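Local coordinates for 3-oxosteroid 1-dehydrogenase (Sterolibacterium denitrificans, PDB 7P18) that uses FAD to introduce a double bond between C1 and C2 of 3-ketosteroids, yielding 3-oxo-delta1-steroids such as androstadienedione, at the FAD/ANB site. Sequence-based numbering; all coordinates share one arbitrary frame.

The FAD/ANB site. Residues 14, 16, 37-38, 44-46, 49-50, 52, 233, 270-271, 299, 302, 338, 363, 496, 526, 536, 539-540, 542-543. With FAD (flavin-adenine dinucleotide), chain B; ANB (androsta-1,4-diene-3,17-dione), chain C.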
ATOM      1  N   GLY A  14       6.325   6.433 -15.334  1.00 25.55           N
ATOM      2  CA  GLY A  14       5.589   5.486 -14.494  1.00 25.29           C
ATOM      3  C   GLY A  14       4.111   5.619 -14.761  1.00 23.88           C
ATOM      4  O   GLY A  14       3.693   6.682 -15.177  1.00 26.38           O
ATOM      5  N   GLY A  16       1.783   4.435 -12.155  1.00 21.48           N
ATOM      6  CA  GLY A  16       1.021   4.302 -10.906  1.00 21.63           C
ATOM      7  C   GLY A  16      -0.053   5.376 -10.822  1.00 20.75           C
ATOM      8  O   GLY A  16      -0.176   6.172 -11.745  1.00 23.22           O
ATOM      9  N   GLU A  37       5.576   3.798 -19.438  1.00 26.37           N
ATOM     10  CA  GLU A  37       5.488   2.660 -18.479  1.00 26.11           C
ATOM     11  C   GLU A  37       6.485   1.562 -18.905  1.00 26.79           C
ATOM     12  O   GLU A  37       6.461   1.178 -20.101  1.00 24.87           O
ATOM     13  CB  GLU A  37       4.045   2.144 -18.417  1.00 26.10           C
ATOM     14  CG  GLU A  37       3.895   0.791 -17.704  1.00 25.62           C
ATOM     15  CD  GLU A  37       4.403   0.730 -16.290  1.00 25.72           C
ATOM     16  OE1 GLU A  37       4.164   1.733 -15.544  1.00 26.82           O
ATOM     17  OE2 GLU A  37       5.023  -0.312 -15.922  1.00 27.08           O
ATOM     18  N   LYS A  38       7.343   1.139 -17.975  1.00 25.77           N
ATOM     19  CA  LYS A  38       8.406   0.112 -18.148  1.00 27.02           C
ATOM     20  C   LYS A  38       7.755  -1.209 -18.572  1.00 29.42           C
ATOM     21  O   LYS A  38       8.276  -1.815 -19.513  1.00 25.27           O
ATOM     22  CB  LYS A  38       9.228  -0.023 -16.865  1.00 28.40           C
ATOM     23  CG  LYS A  38      10.145  -1.240 -16.695  1.00 28.73           C
ATOM     24  CD  LYS A  38      10.893  -1.026 -15.388  1.00 28.62           C
ATOM     25  CE  LYS A  38      11.734  -2.168 -14.924  1.00 30.13           C
ATOM     26  NZ  LYS A  38      12.604  -1.757 -13.815  1.00 30.80           N
ATOM     27  N   GLY A  44       0.866  -0.340 -11.896  1.00 24.96           N
ATOM     28  CA  GLY A  44       1.920  -0.640 -10.901  1.00 24.58           C
ATOM     29  C   GLY A  44       1.369  -1.171  -9.587  1.00 23.59           C
ATOM     30  O   GLY A  44       0.294  -1.801  -9.598  1.00 24.74           O
ATOM     31  N   THR A  45       2.059  -0.919  -8.472  1.00 22.39           N
ATOM     32  CA  THR A  45       1.603  -1.375  -7.124  1.00 23.50           C
ATOM     33  C   THR A  45       0.238  -0.756  -6.844  1.00 23.86           C
ATOM     34  O   THR A  45      -0.583  -1.386  -6.167  1.00 21.90           O
ATOM     35  CB  THR A  45       2.593  -1.009  -6.018  1.00 22.08           C
ATOM     36  OG1 THR A  45       3.944  -1.266  -6.434  1.00 23.94           O
ATOM     37  CG2 THR A  45       2.275  -1.747  -4.740  1.00 20.83           C
ATOM     38  N   SER A  46       0.002   0.452  -7.369  1.00 23.80           N
ATOM     39  CA  SER A  46      -1.251   1.194  -7.118  1.00 22.23           C
ATOM     40  C   SER A  46      -2.428   0.276  -7.492  1.00 21.89           C
ATOM     41  O   SER A  46      -3.412   0.170  -6.726  1.00 23.78           O
ATOM     42  CB  SER A  46      -1.213   2.502  -7.911  1.00 21.91           C
ATOM     43  OG  SER A  46      -0.109   3.323  -7.529  1.00 20.86           O
ATOM     44  N   SER A  49      -3.388  -2.475  -4.981  1.00 24.59           N
ATOM     45  CA  SER A  49      -3.491  -1.905  -3.627  1.00 22.49           C
ATOM     46  C   SER A  49      -4.944  -1.870  -3.184  1.00 22.33           C
ATOM     47  O   SER A  49      -5.812  -2.255  -3.977  1.00 23.95           O
ATOM     48  CB  SER A  49      -2.871  -0.520  -3.597  1.00 23.27           C
ATOM     49  OG  SER A  49      -3.733   0.428  -4.175  1.00 21.84           O
ATOM     50  N   GLY A  50      -5.194  -1.350  -1.989  1.00 21.46           N
ATOM     51  CA  GLY A  50      -6.553  -1.056  -1.503  1.00 20.90           C
ATOM     52  C   GLY A  50      -7.160   0.168  -2.132  1.00 21.98           C
ATOM     53  O   GLY A  50      -8.377   0.376  -1.955  1.00 23.83           O
ATOM     54  N   ALA A  52      -6.941   3.112  -1.217  1.00 22.11           N
ATOM     55  CA  ALA A  52      -7.329   4.079  -0.178  1.00 21.25           C
ATOM     56  C   ALA A  52      -6.407   5.291  -0.234  1.00 22.02           C
ATOM     57  O   ALA A  52      -5.204   5.114  -0.504  1.00 21.58           O
ATOM     58  CB  ALA A  52      -7.290   3.422   1.158  1.00 22.71           C
ATOM     59  N   PHE A 233      11.977   4.193 -18.900  1.00 28.45           N
ATOM     60  CA  PHE A 233      12.978   5.242 -18.649  1.00 29.60           C
ATOM     61  C   PHE A 233      14.338   4.597 -18.444  1.00 28.35           C
ATOM     62  O   PHE A 233      14.444   3.593 -17.696  1.00 27.78           O
ATOM     63  CB  PHE A 233      12.551   6.082 -17.438  1.00 27.91           C
ATOM     64  CG  PHE A 233      13.639   6.955 -16.892  1.00 27.55           C
ATOM     65  CD1 PHE A 233      14.568   6.433 -16.019  1.00 26.67           C
ATOM     66  CD2 PHE A 233      13.693   8.310 -17.208  1.00 29.63           C
ATOM     67  CE1 PHE A 233      15.558   7.235 -15.491  1.00 31.50           C
ATOM     68  CE2 PHE A 233      14.679   9.109 -16.664  1.00 27.89           C
ATOM     69  CZ  PHE A 233      15.612   8.571 -15.823  1.00 28.10           C
ATOM     70  N   ALA A 270       7.876   6.617 -10.755  1.00 22.92           N
ATOM     71  CA  ALA A 270       8.260   5.253 -11.172  1.00 24.96           C
ATOM     72  C   ALA A 270       8.301   4.306  -9.987  1.00 22.60           C
ATOM     73  O   ALA A 270       8.843   3.202 -10.161  1.00 22.78           O
ATOM     74  CB  ALA A 270       9.600   5.311 -11.844  1.00 23.49           C
ATOM     75  N   GLY A 271       7.846   4.734  -8.808  1.00 20.92           N
ATOM     76  CA  GLY A 271       7.910   3.887  -7.602  1.00 22.40           C
ATOM     77  C   GLY A 271       9.280   3.802  -6.996  1.00 22.53           C
ATOM     78  O   GLY A 271      10.155   4.625  -7.357  1.00 23.21           O
ATOM     79  N   ASN A 299       9.627  -2.150  -9.701  1.00 22.49           N
ATOM     80  CA  ASN A 299      10.232  -0.948  -9.057  1.00 23.34           C
ATOM     81  C   ASN A 299      11.649  -1.282  -8.591  1.00 23.86           C
ATOM     82  O   ASN A 299      11.824  -1.820  -7.488  1.00 23.46           O
ATOM     83  CB  ASN A 299       9.338  -0.378  -7.947  1.00 21.08           C
ATOM     84  CG  ASN A 299       7.960  -0.031  -8.442  1.00 22.53           C
ATOM     85  OD1 ASN A 299       7.719   0.053  -9.668  1.00 23.94           O
ATOM     86  ND2 ASN A 299       7.050   0.174  -7.503  1.00 22.33           N
ATOM     87  N   ASP A 302      15.225   2.780 -10.807  1.00 23.26           N
ATOM     88  CA  ASP A 302      15.839   3.225 -12.090  1.00 26.58           C
ATOM     89  C   ASP A 302      15.919   4.764 -12.153  1.00 25.90           C
ATOM     90  O   ASP A 302      16.919   5.294 -12.626  1.00 28.26           O
ATOM     91  CB  ASP A 302      15.054   2.727 -13.291  1.00 25.59           C
ATOM     92  CG  ASP A 302      14.921   1.203 -13.412  1.00 28.23           C
ATOM     93  OD1 ASP A 302      15.724   0.497 -12.815  1.00 25.97           O
ATOM     94  OD2 ASP A 302      14.003   0.770 -14.114  1.00 25.07           O
ATOM     95  N   PHE A 338      -2.553  -7.453   6.308  1.00 24.72           N
ATOM     96  CA  PHE A 338      -2.941  -6.056   6.648  1.00 25.68           C
ATOM     97  C   PHE A 338      -3.915  -6.040   7.816  1.00 27.54           C
ATOM     98  O   PHE A 338      -3.682  -5.225   8.740  1.00 27.49           O
ATOM     99  CB  PHE A 338      -3.507  -5.324   5.448  1.00 28.48           C
ATOM    100  CG  PHE A 338      -2.527  -5.190   4.313  1.00 31.87           C
ATOM    101  CD1 PHE A 338      -1.618  -4.150   4.288  1.00 29.66           C
ATOM    102  CD2 PHE A 338      -2.498  -6.118   3.286  1.00 29.00           C
ATOM    103  CE1 PHE A 338      -0.723  -4.012   3.242  1.00 29.20           C
ATOM    104  CE2 PHE A 338      -1.575  -5.992   2.262  1.00 28.64           C
ATOM    105  CZ  PHE A 338      -0.695  -4.940   2.235  1.00 29.75           C
ATOM    106  N   TYR A 363       0.926  -2.021  10.261  1.00 19.67           N
ATOM    107  CA  TYR A 363       1.940  -2.869   9.568  1.00 21.96           C
ATOM    108  C   TYR A 363       3.308  -2.179   9.535  1.00 20.42           C
ATOM    109  O   TYR A 363       4.330  -2.908   9.649  1.00 20.69           O
ATOM    110  CB  TYR A 363       1.487  -3.295   8.180  1.00 20.85           C
ATOM    111  CG  TYR A 363       0.561  -2.343   7.466  1.00 21.32           C
ATOM    112  CD1 TYR A 363      -0.782  -2.312   7.801  1.00 24.07           C
ATOM    113  CD2 TYR A 363       0.993  -1.531   6.449  1.00 25.58           C
ATOM    114  CE1 TYR A 363      -1.669  -1.472   7.145  1.00 30.35           C
ATOM    115  CE2 TYR A 363       0.112  -0.669   5.790  1.00 26.66           C
ATOM    116  CZ  TYR A 363      -1.216  -0.619   6.157  1.00 29.82           C
ATOM    117  OH  TYR A 363      -2.123   0.238   5.560  1.00 37.89           O
ATOM    118  N   ILE A 496       5.390  -3.053   0.978  1.00 19.76           N
ATOM    119  CA  ILE A 496       4.536  -2.601  -0.127  1.00 18.80           C
ATOM    120  C   ILE A 496       5.260  -1.500  -0.907  1.00 17.91           C
ATOM    121  O   ILE A 496       4.593  -0.754  -1.635  1.00 20.26           O
ATOM    122  CB  ILE A 496       3.158  -2.182   0.446  1.00 21.16           C
ATOM    123  CG1 ILE A 496       3.230  -0.996   1.415  1.00 21.66           C
ATOM    124  CG2 ILE A 496       2.531  -3.397   1.117  1.00 21.30           C
ATOM    125  CD1 ILE A 496       1.872  -0.602   2.028  1.00 24.25           C
ATOM    126  N   ASN A 526       6.431   6.733  -4.256  1.00 20.89           N
ATOM    127  CA  ASN A 526       7.546   6.060  -3.529  1.00 19.80           C
ATOM    128  C   ASN A 526       8.892   6.328  -4.220  1.00 19.36           C
ATOM    129  O   ASN A 526       9.948   5.977  -3.642  1.00 20.69           O
ATOM    130  CB  ASN A 526       7.314   4.559  -3.379  1.00 20.94           C
ATOM    131  CG  ASN A 526       6.114   4.191  -2.544  1.00 21.99           C
ATOM    132  OD1 ASN A 526       5.482   5.066  -1.919  1.00 20.45           O
ATOM    133  ND2 ASN A 526       5.810   2.887  -2.525  1.00 18.09           N
ATOM    134  N   TYR A 536       3.113   6.392   9.194  1.00 19.57           N
ATOM    135  CA  TYR A 536       2.028   5.997   8.287  1.00 19.99           C
ATOM    136  C   TYR A 536       0.734   6.410   8.975  1.00 19.55           C
ATOM    137  O   TYR A 536       0.362   5.799   9.972  1.00 17.65           O
ATOM    138  CB  TYR A 536       2.080   4.486   8.099  1.00 20.40           C
ATOM    139  CG  TYR A 536       1.406   3.945   6.880  1.00 22.61           C
ATOM    140  CD1 TYR A 536       0.054   4.110   6.625  1.00 26.10           C
ATOM    141  CD2 TYR A 536       2.133   3.119   6.029  1.00 26.65           C
ATOM    142  CE1 TYR A 536      -0.537   3.566   5.476  1.00 28.85           C
ATOM    143  CE2 TYR A 536       1.557   2.534   4.912  1.00 25.82           C
ATOM    144  CZ  TYR A 536       0.230   2.793   4.612  1.00 30.42           C
ATOM    145  OH  TYR A 536      -0.268   2.214   3.474  1.00 34.67           O
ATOM    146  N   ALA A 539      -4.901   4.565   6.767  1.00 20.57           N
ATOM    147  CA  ALA A 539      -5.087   3.877   5.476  1.00 21.57           C
ATOM    148  C   ALA A 539      -5.127   4.917   4.358  1.00 21.76           C
ATOM    149  O   ALA A 539      -5.906   5.904   4.473  1.00 21.66           O
ATOM    150  CB  ALA A 539      -6.316   3.004   5.539  1.00 23.02           C
ATOM    151  N   GLY A 540      -4.246   4.776   3.369  1.00 19.58           N
ATOM    152  CA  GLY A 540      -4.063   5.789   2.307  1.00 19.67           C
ATOM    153  C   GLY A 540      -2.904   6.722   2.518  1.00 19.61           C
ATOM    154  O   GLY A 540      -2.810   7.710   1.752  1.00 19.80           O
ATOM    155  N   THR A 542       0.202   6.249   1.697  1.00 19.24           N
ATOM    156  CA  THR A 542       1.185   6.265   0.569  1.00 20.07           C
ATOM    157  C   THR A 542       0.504   6.836  -0.691  1.00 19.05           C
ATOM    158  O   THR A 542       1.141   7.597  -1.405  1.00 21.34           O
ATOM    159  CB  THR A 542       1.843   4.888   0.273  1.00 19.22           C
ATOM    160  OG1 THR A 542       1.084   4.127  -0.655  1.00 20.60           O
ATOM    161  CG2 THR A 542       1.981   4.067   1.525  1.00 19.64           C
ATOM    162  N   LEU A 543      -0.702   6.407  -1.004  1.00 20.09           N
ATOM    163  CA  LEU A 543      -1.395   6.853  -2.217  1.00 19.14           C
ATOM    164  C   LEU A 543      -1.923   8.293  -2.095  1.00 21.20           C
ATOM    165  O   LEU A 543      -1.947   8.975  -3.134  1.00 19.24           O
ATOM    166  CB  LEU A 543      -2.511   5.876  -2.551  1.00 20.17           C
ATOM    167  CG  LEU A 543      -2.058   4.488  -3.018  1.00 21.90           C
ATOM    168  CD1 LEU A 543      -3.280   3.577  -3.089  1.00 22.21           C
ATOM    169  CD2 LEU A 543      -1.407   4.542  -4.393  1.00 23.16           C
TER
HETATM  170  PA  FAD B 601       3.585   2.223  -8.414  1.00 22.25           P
HETATM  171  O1A FAD B 601       2.125   2.235  -8.136  1.00 20.93           O
HETATM  172  O2A FAD B 601       4.213   0.874  -8.193  1.00 21.24           O
HETATM  173  O5B FAD B 601       3.783   2.702  -9.911  1.00 22.27           O
HETATM  174  C5B FAD B 601       5.132   2.807 -10.438  1.00 21.40           C
HETATM  175  C4B FAD B 601       5.097   2.420 -11.885  1.00 20.82           C
HETATM  176  O4B FAD B 601       6.339   2.842 -12.512  1.00 24.47           O
HETATM  177  C3B FAD B 601       4.960   0.910 -12.171  1.00 22.05           C
HETATM  178  O3B FAD B 601       3.916   0.656 -13.105  1.00 22.28           O
HETATM  179  C2B FAD B 601       6.340   0.522 -12.708  1.00 24.19           C
HETATM  180  O2B FAD B 601       6.312  -0.638 -13.528  1.00 23.55           O
HETATM  181  C1B FAD B 601       6.794   1.825 -13.366  1.00 23.41           C
HETATM  182  N9A FAD B 601       8.241   1.946 -13.556  1.00 24.23           N
HETATM  183  C8A FAD B 601       9.254   1.470 -12.774  1.00 22.74           C
HETATM  184  N7A FAD B 601      10.454   1.679 -13.308  1.00 24.82           N
HETATM  185  C5A FAD B 601      10.196   2.374 -14.483  1.00 22.91           C
HETATM  186  C6A FAD B 601      11.037   2.894 -15.491  1.00 22.67           C
HETATM  187  N6A FAD B 601      12.366   2.737 -15.520  1.00 22.78           N
HETATM  188  N1A FAD B 601      10.444   3.529 -16.524  1.00 22.24           N
HETATM  189  C2A FAD B 601       9.113   3.646 -16.522  1.00 23.26           C
HETATM  190  N3A FAD B 601       8.216   3.136 -15.672  1.00 23.85           N
HETATM  191  C4A FAD B 601       8.840   2.529 -14.647  1.00 24.95           C
HETATM  192  N1  FAD B 601      -1.066   2.366  -0.035  1.00 21.16           N
HETATM  193  C2  FAD B 601      -2.067   3.215   0.292  1.00 23.27           C
HETATM  194  O2  FAD B 601      -1.831   4.409   0.552  1.00 21.63           O
HETATM  195  N3  FAD B 601      -3.343   2.819   0.318  1.00 21.91           N
HETATM  196  C4  FAD B 601      -3.702   1.487   0.293  1.00 24.80           C
HETATM  197  O4  FAD B 601      -4.892   1.204   0.211  1.00 23.17           O
HETATM  198  C4X FAD B 601      -2.686   0.542  -0.015  1.00 24.67           C
HETATM  199  N5  FAD B 601      -2.993  -0.743  -0.088  1.00 24.67           N
HETATM  200  C5X FAD B 601      -1.999  -1.615  -0.465  1.00 22.08           C
HETATM  201  C6  FAD B 601      -2.320  -2.981  -0.644  1.00 25.62           C
HETATM  202  C7  FAD B 601      -1.395  -3.883  -1.154  1.00 25.05           C
HETATM  203  C7M FAD B 601      -1.769  -5.335  -1.368  1.00 24.43           C
HETATM  204  C8  FAD B 601      -0.131  -3.412  -1.549  1.00 23.71           C
HETATM  205  C8M FAD B 601       0.892  -4.369  -2.136  1.00 27.91           C
HETATM  206  C9  FAD B 601       0.222  -2.100  -1.301  1.00 22.55           C
HETATM  207  C9A FAD B 601      -0.706  -1.162  -0.809  1.00 23.19           C
HETATM  208  N10 FAD B 601      -0.382   0.182  -0.567  1.00 22.20           N
HETATM  209  C10 FAD B 601      -1.367   1.087  -0.191  1.00 23.65           C
HETATM  210  C1' FAD B 601       0.925   0.721  -0.958  1.00 20.37           C
HETATM  211  C2' FAD B 601       0.822   1.369  -2.356  1.00 20.47           C
HETATM  212  O2' FAD B 601       0.277   0.483  -3.333  1.00 19.97           O
HETATM  213  C3' FAD B 601       2.169   1.913  -2.863  1.00 19.24           C
HETATM  214  O3' FAD B 601       2.923   2.522  -1.813  1.00 20.05           O
HETATM  215  C4' FAD B 601       1.960   2.864  -4.023  1.00 20.17           C
HETATM  216  O4' FAD B 601       1.184   2.192  -5.005  1.00 21.86           O
HETATM  217  C5' FAD B 601       3.244   3.378  -4.640  1.00 20.20           C
HETATM  218  O5' FAD B 601       2.851   4.170  -5.777  1.00 20.79           O
HETATM  219  P   FAD B 601       3.944   4.665  -6.820  1.00 21.66           P
HETATM  220  O1P FAD B 601       3.139   5.391  -7.810  1.00 21.93           O
HETATM  221  O2P FAD B 601       5.119   5.255  -6.180  1.00 20.91           O
HETATM  222  O3P FAD B 601       4.436   3.271  -7.523  1.00 22.35           O
HETATM  223  C1  ANB C 602      -3.534  -1.379   2.964  0.77 58.59           C
HETATM  224  C10 ANB C 602      -4.993  -1.469   3.298  0.77 57.18           C
HETATM  225  C11 ANB C 602      -5.125  -3.873   2.279  0.77 64.73           C
HETATM  226  C12 ANB C 602      -5.974  -4.935   1.564  0.77 68.97           C
HETATM  227  C13 ANB C 602      -7.378  -4.978   2.138  0.77 71.57           C
HETATM  228  C14 ANB C 602      -8.001  -3.588   1.945  0.77 69.75           C
HETATM  229  C15 ANB C 602      -9.494  -3.814   2.219  0.77 70.23           C
HETATM  230  C16 ANB C 602      -9.767  -5.213   1.640  0.77 71.86           C
HETATM  231  C17 ANB C 602      -8.407  -5.845   1.428  0.77 73.67           C
HETATM  232  C18 ANB C 602      -7.402  -5.475   3.604  0.77 70.34           C
HETATM  233  C19 ANB C 602      -5.086  -1.923   4.782  0.77 59.71           C
HETATM  234  C2  ANB C 602      -2.807  -0.265   3.077  0.77 58.87           C
HETATM  235  C3  ANB C 602      -3.454   1.034   3.250  0.77 47.96           C
HETATM  236  C4  ANB C 602      -4.901   1.013   3.073  0.77 50.90           C
HETATM  237  C5  ANB C 602      -5.635  -0.105   3.164  0.77 54.20           C
HETATM  238  C6  ANB C 602      -7.135  -0.038   3.227  0.77 57.28           C
HETATM  239  C7  ANB C 602      -7.830  -1.102   2.389  0.77 61.87           C
HETATM  240  C8  ANB C 602      -7.259  -2.482   2.689  0.77 65.05           C
HETATM  241  C9  ANB C 602      -5.751  -2.470   2.344  0.77 60.21           C
HETATM  242  O1  ANB C 602      -2.819   2.069   3.490  0.77 29.33           O
HETATM  243  O2  ANB C 602      -8.201  -6.870   0.819  0.77 68.66           O
HETATM  244  O   HOH W   1       0.624   6.162  -6.898  1.00 21.06           O
HETATM  245  O   HOH W   2       6.523   7.009  -7.650  1.00 22.30           O
HETATM  246  O   HOH W   3      12.654   1.322 -11.352  1.00 22.58           O
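Backbone turns frame the nucleotide: Gly14 (phi 109°) and Gly16, from the glycine-rich loop of the Rossmann fold, lay their CA atoms against the adenosine ribose and its 5'-oxygen, and Gly44 opens helix 44-47 beside the same sugar. Glu37, the classic ribose-binding acidic residue, has CG anti to the backbone N (chi1 167°) and bends at chi2. OE2 accepts the 2'-hydroxyl O2B at 2.7 Å through its syn lone pair, whereas O3B meets OE1 from above the carboxylate plane. An alanine here removes both carboxylate acceptors and would probably loosen the hold on the adenosine ribose. Lys38 runs extended across the adenine face, CB 3.3 Å from the six-ring centroid, and ends in a salt bridge to Asp302 OD2; that oxygen takes Lys38 on its syn lone pair and adenine N6A on its anti one. Thr45 N, Thr45 OG1 and Asn299 ND2 grip the phosphate oxygen O2A, the amide at 3.0 Å and nearly straight (178°). Over the flavin, Ser49 CB lies above the central ring and Leu543 CD1 above the pyrimidine ring. The product, androstadienedione, is poorly ordered and partly occupied; Tyr536 OH lies 2.6 Å from its 3-keto oxygen O1, close enough for a probable hydrogen bond. Phe338 offers one face to steroid C11 and points its edge, at CD1, onto the centre of the Tyr363 ring face; the Tyr363 hydroxyl OH points at C2 of ring A, where it probably serves in proton abstraction.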